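Local coordinates for protein Kiaa0380 (Homo sapiens, PDB 1HTJ) that probably links heterotrimeric G protein signalling to Rho GTPases, as a Rho guanine nucleotide exchange factor that carries an RGS-like domain, at residues 134-137 with 138-142. The protein carries 3 engineered substitutions. Sequence-based numbering, arbitrary orientation.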
loop_
_atom_site.group_PDB
_atom_site.type_symbol
_atom_site.label_atom_id
_atom_site.label_comp_id
_atom_site.label_asym_id
_atom_site.label_seq_id
_atom_site.Cartn_x
_atom_site.Cartn_y
_atom_site.Cartn_z
ATOM N N GLU A 134 -5.573 -0.880 -12.751
ATOM C CA GLU A 134 -4.747 -0.707 -13.928
ATOM C C GLU A 134 -3.312 -1.169 -13.617
ATOM O O GLU A 134 -2.700 -1.887 -14.409
ATOM C CB GLU A 134 -4.758 0.758 -14.325
ATOM C CG GLU A 134 -4.267 1.022 -15.715
ATOM C CD GLU A 134 -3.760 2.436 -15.859
ATOM O OE1 GLU A 134 -4.504 3.378 -15.472
ATOM O OE2 GLU A 134 -2.616 2.598 -16.355
ATOM N N GLN A 135 -2.784 -0.762 -12.462
ATOM C CA GLN A 135 -1.447 -1.171 -12.053
ATOM C C GLN A 135 -1.411 -2.690 -11.876
ATOM O O GLN A 135 -0.412 -3.337 -12.193
ATOM C CB GLN A 135 -1.049 -0.478 -10.745
ATOM C CG GLN A 135 -0.962 1.062 -10.855
ATOM C CD GLN A 135 -0.485 1.717 -9.572
ATOM O OE1 GLN A 135 -0.540 1.109 -8.502
ATOM N NE2 GLN A 135 -0.031 2.964 -9.666
ATOM N N ILE A 136 -2.498 -3.259 -11.363
ATOM C CA ILE A 136 -2.564 -4.703 -11.192
ATOM C C ILE A 136 -2.435 -5.372 -12.572
ATOM O O ILE A 136 -1.726 -6.364 -12.726
ATOM C CB ILE A 136 -3.881 -5.130 -10.491
ATOM C CG1 ILE A 136 -3.673 -5.079 -8.974
ATOM C CG2 ILE A 136 -4.304 -6.537 -10.940
ATOM C CD1 ILE A 136 -4.908 -5.379 -8.146
ATOM N N HIS A 137 -3.099 -4.804 -13.570
ATOM C CA HIS A 137 -3.029 -5.329 -14.930
ATOM C C HIS A 137 -1.580 -5.224 -15.433
ATOM O O HIS A 137 -1.017 -6.167 -16.000
ATOM C CB HIS A 137 -3.964 -4.520 -15.853
ATOM C CG HIS A 137 -3.575 -4.573 -17.302
ATOM N ND1 HIS A 137 -3.728 -5.707 -18.077
ATOM C CD2 HIS A 137 -2.958 -3.658 -18.091
ATOM C CE1 HIS A 137 -3.213 -5.491 -19.276
ATOM N NE2 HIS A 137 -2.739 -4.256 -19.311
ATOM N N ASP A 138 -0.985 -4.058 -15.218
ATOM C CA ASP A 138 0.376 -3.821 -15.650
ATOM C C ASP A 138 1.344 -4.832 -15.078
ATOM O O ASP A 138 2.205 -5.339 -15.791
ATOM C CB ASP A 138 0.808 -2.419 -15.268
ATOM C CG ASP A 138 0.074 -1.380 -16.041
ATOM O OD1 ASP A 138 -0.156 -1.611 -17.254
ATOM O OD2 ASP A 138 -0.263 -0.335 -15.450
ATOM N N TYR A 139 1.204 -5.129 -13.791
ATOM C CA TYR A 139 2.101 -6.090 -13.188
ATOM C C TYR A 139 1.891 -7.489 -13.758
ATOM O O TYR A 139 2.858 -8.224 -13.950
ATOM C CB TYR A 139 1.971 -6.138 -11.664
ATOM C CG TYR A 139 3.028 -7.055 -11.091
ATOM C CD1 TYR A 139 4.378 -6.823 -11.362
ATOM C CD2 TYR A 139 2.683 -8.226 -10.403
ATOM C CE1 TYR A 139 5.360 -7.729 -10.985
ATOM C CE2 TYR A 139 3.668 -9.152 -10.016
ATOM C CZ TYR A 139 5.004 -8.891 -10.324
ATOM O OH TYR A 139 5.981 -9.816 -10.040
ATOM N N ARG A 140 0.640 -7.859 -14.029
ATOM C CA ARG A 140 0.377 -9.184 -14.592
ATOM C C ARG A 140 1.032 -9.282 -15.963
ATOM O O ARG A 140 1.475 -10.344 -16.373
ATOM C CB ARG A 140 -1.130 -9.452 -14.689
ATOM C CG ARG A 140 -1.745 -9.922 -13.348
ATOM C CD ARG A 140 -2.959 -9.085 -12.920
ATOM N NE ARG A 140 -4.185 -9.462 -13.618
ATOM C CZ ARG A 140 -4.729 -10.675 -13.535
ATOM N NH1 ARG A 140 -4.142 -11.605 -12.781
ATOM N NH2 ARG A 140 -5.848 -10.967 -14.202
ATOM N N THR A 141 1.101 -8.163 -16.668
ATOM C CA THR A 141 1.741 -8.145 -17.968
ATOM C C THR A 141 3.223 -8.473 -17.765
ATOM O O THR A 141 3.789 -9.253 -18.520
ATOM C CB THR A 141 1.586 -6.762 -18.638
ATOM O OG1 THR A 141 0.203 -6.539 -18.942
ATOM C CG2 THR A 141 2.421 -6.678 -19.910
ATOM N N LYS A 142 3.842 -7.880 -16.741
ATOM C CA LYS A 142 5.259 -8.140 -16.428
ATOM C C LYS A 142 5.461 -9.637 -16.169
ATOM O O LYS A 142 6.476 -10.212 -16.571
ATOM C CB LYS A 142 5.705 -7.361 -15.181
ATOM C CG LYS A 142 5.684 -5.849 -15.336
ATOM C CD LYS A 142 6.883 -5.382 -16.112
ATOM C CE LYS A 142 6.790 -3.917 -16.491
ATOM N NZ LYS A 142 8.084 -3.482 -17.139
#
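Asp138 and His137 meet at an angle along helix 118-144 of the all-helical RGS-like domain. OD1 of Asp138 lies 3.6 Å from CD2 of His137, with the ring and carboxylate planes 56° apart. One turn back, Asp138 meets Glu134. Its backbone N bonds to Glu134 O at 2.9 Å, while its own OD2 sits 3.1 Å from that same oxygen, acceptor against acceptor. The two carboxylates are also near, 3.9 Å between Glu134 OE2 and Asp138 OD2, and turned almost perpendicular to each other. His137 CG is anti to the backbone N (chi1 156°), which sets the ring beside its own carbonyl carbon, with one face to the Thr141 hydroxyl. Thr141 OG1 stands 3.5 Å above that face, offset toward the rim. The same hydroxyl donates to His137 O at 3.2 Å from above the carbonyl plane, and Thr141 N shares that acceptor. The Arg140 chain is bent beyond CG, and its CD lies 3.0 Å from Ile136 O and also against Ile136 CG2. On the inner side, Ile136 rests on Phe47 and Tyr139 on Val46, both of helix 41-54, while Tyr139 OH bonds to Glu153. An alanine here in place of Asp138 would probably leave CD2 of the His137 ring without its negative neighbour. The two neighbouring carboxylates probably raise each other's proton affinity, and a protonated His137 would partly offset their charge.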